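Side-chain contact in transcriptional activator HlyU (Vibrio cholerae, PDB 4K2E), which binds DNA as a winged-helix transcription factor of the ArsR family and up-regulates expression of the hemolysin gene hlyA: residues A[29-34]-A[75-80]. Numbering follows the deposited sequence.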
loop_
_atom_site.group_PDB
_atom_site.type_symbol
_atom_site.label_atom_id
_atom_site.label_comp_id
_atom_site.label_asym_id
_atom_site.label_seq_id
_atom_site.Cartn_x
_atom_site.Cartn_y
_atom_site.Cartn_z
ATOM N N LEU A 29 1.078 4.676 -1.079
ATOM C CA LEU A 29 0.178 3.535 -1.229
ATOM C C LEU A 29 -0.694 3.651 -2.486
ATOM O O LEU A 29 -0.944 2.654 -3.165
ATOM C CB LEU A 29 -0.701 3.365 0.052
ATOM C CG LEU A 29 0.155 3.034 1.278
ATOM C CD1 LEU A 29 -0.572 3.313 2.578
ATOM C CD2 LEU A 29 0.531 1.573 1.209
ATOM N N LYS A 30 -1.179 4.857 -2.765
ATOM C CA LYS A 30 -2.027 5.094 -3.921
ATOM C C LYS A 30 -1.193 4.878 -5.206
ATOM O O LYS A 30 -1.709 4.330 -6.178
ATOM C CB LYS A 30 -2.596 6.525 -3.923
ATOM C CG LYS A 30 -3.717 6.745 -2.899
ATOM C CD LYS A 30 -4.398 8.098 -3.057
ATOM C CE LYS A 30 -5.607 8.198 -2.151
ATOM N NZ LYS A 30 -6.031 9.614 -1.934
ATOM N N ALA A 31 0.079 5.250 -5.170
ATOM C CA ALA A 31 0.908 5.005 -6.361
ATOM C C ALA A 31 1.143 3.489 -6.549
ATOM O O ALA A 31 1.101 2.988 -7.678
ATOM C CB ALA A 31 2.210 5.809 -6.331
ATOM N N MET A 32 1.306 2.754 -5.447
ATOM C CA MET A 32 1.437 1.296 -5.523
ATOM C C MET A 32 0.194 0.463 -5.783
ATOM O O MET A 32 0.296 -0.717 -6.142
ATOM C CB MET A 32 2.114 0.768 -4.239
ATOM C CG MET A 32 3.466 1.467 -4.032
ATOM S SD MET A 32 4.192 0.801 -2.495
ATOM C CE MET A 32 4.134 -0.920 -2.918
ATOM N N ALA A 33 -0.976 1.042 -5.527
ATOM C CA ALA A 33 -2.205 0.283 -5.480
ATOM C C ALA A 33 -2.811 0.159 -6.870
ATOM O O ALA A 33 -3.929 0.591 -7.106
ATOM C CB ALA A 33 -3.197 0.958 -4.544
ATOM N N ASN A 34 -2.072 -0.459 -7.780
ATOM C CA ASN A 34 -2.525 -0.621 -9.156
ATOM C C ASN A 34 -1.687 -1.760 -9.711
ATOM O O ASN A 34 -0.483 -1.746 -9.531
ATOM C CB ASN A 34 -2.257 0.657 -9.941
ATOM C CG ASN A 34 -2.482 0.474 -11.417
ATOM O OD1 ASN A 34 -1.582 0.069 -12.135
ATOM N ND2 ASN A 34 -3.701 0.725 -11.869
ATOM N N ASP A 75 5.123 10.977 -8.638
ATOM C CA ASP A 75 5.067 10.829 -7.186
ATOM C C ASP A 75 6.373 10.429 -6.537
ATOM O O ASP A 75 6.428 10.225 -5.330
ATOM C CB ASP A 75 3.921 9.900 -6.782
ATOM C CG ASP A 75 2.593 10.562 -6.956
ATOM O OD1 ASP A 75 2.597 11.794 -6.932
ATOM O OD2 ASP A 75 1.571 9.881 -7.158
ATOM N N GLY A 76 7.428 10.314 -7.337
ATOM C CA GLY A 76 8.770 10.129 -6.816
ATOM C C GLY A 76 9.156 8.713 -6.447
ATOM O O GLY A 76 10.027 8.524 -5.600
ATOM N N LEU A 77 8.535 7.710 -7.073
ATOM C CA LEU A 77 8.779 6.319 -6.674
ATOM C C LEU A 77 9.907 5.712 -7.530
ATOM O O LEU A 77 10.421 4.631 -7.245
ATOM C CB LEU A 77 7.523 5.480 -6.830
ATOM C CG LEU A 77 6.536 5.655 -5.642
ATOM C CD1 LEU A 77 5.634 6.824 -5.849
ATOM C CD2 LEU A 77 5.755 4.399 -5.471
ATOM N N VAL A 78 10.274 6.443 -8.565
ATOM C CA VAL A 78 11.150 5.909 -9.596
ATOM C C VAL A 78 12.110 6.996 -10.095
ATOM O O VAL A 78 11.760 8.178 -10.116
ATOM C CB VAL A 78 10.192 5.374 -10.673
ATOM C CG1 VAL A 78 10.328 6.053 -11.948
ATOM C CG2 VAL A 78 10.117 3.853 -10.655
ATOM N N ASN A 79 13.340 6.607 -10.437
ATOM C CA ASN A 79 14.308 7.512 -11.058
ATOM C C ASN A 79 14.601 7.083 -12.489
ATOM O O ASN A 79 14.467 5.901 -12.840
ATOM C CB ASN A 79 15.636 7.534 -10.298
ATOM C CG ASN A 79 15.537 8.221 -8.946
ATOM O OD1 ASN A 79 14.892 9.264 -8.801
ATOM N ND2 ASN A 79 16.196 7.643 -7.953
ATOM N N THR A 80 15.021 8.045 -13.310
ATOM C CA THR A 80 15.335 7.728 -14.697
ATOM C C THR A 80 16.720 8.159 -15.098
ATOM O O THR A 80 17.268 9.104 -14.551
ATOM C CB THR A 80 14.383 8.418 -15.676
ATOM O OG1 THR A 80 14.356 9.821 -15.410
ATOM C CG2 THR A 80 12.995 7.848 -15.533
#
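Leu77 and Ala31 meet through methyl groups alone, and they account for most of the 130 Å² buried between 29-34 and 75-80. Both CB atoms are directed at the opposing segment. The isobutyl fork of Leu77 straddles the Ala31 methyl: CD1 lies 3.6 Å and CD2 3.9 Å from Ala31 CB, near-equal separations showing that both branches share the contact. With CG anti to its own carbonyl carbon (chi1 -81°), Leu77 extends its fork toward the helix. CD2 also reaches Met32 CG at 4.0 Å; Met32 thus joins through the carbon before its sulfur, and the two side chains run at a slant to each other. Asp75 lies at the edge, its OD2 4.2 Å from Ala31 CB, a loose approach to a methyl that offers it no hydrogen bond. A Schellman motif closes the preceding helix at Gly76, whose phi is positive (83°), and Leu77 follows directly. The contact joins the C-terminal turn of helix 16-32 to the link between helix 62-74, which overlaps the predicted helix-turn-helix region, and wing strand 78-83. Trp71 of helix 62-74 packs on Ala31, while helix 94-108 supplies Val96 against Leu77 and Met99, Ile100 and Leu103 against Met32; Leu29 of the second subunit also touches Met32.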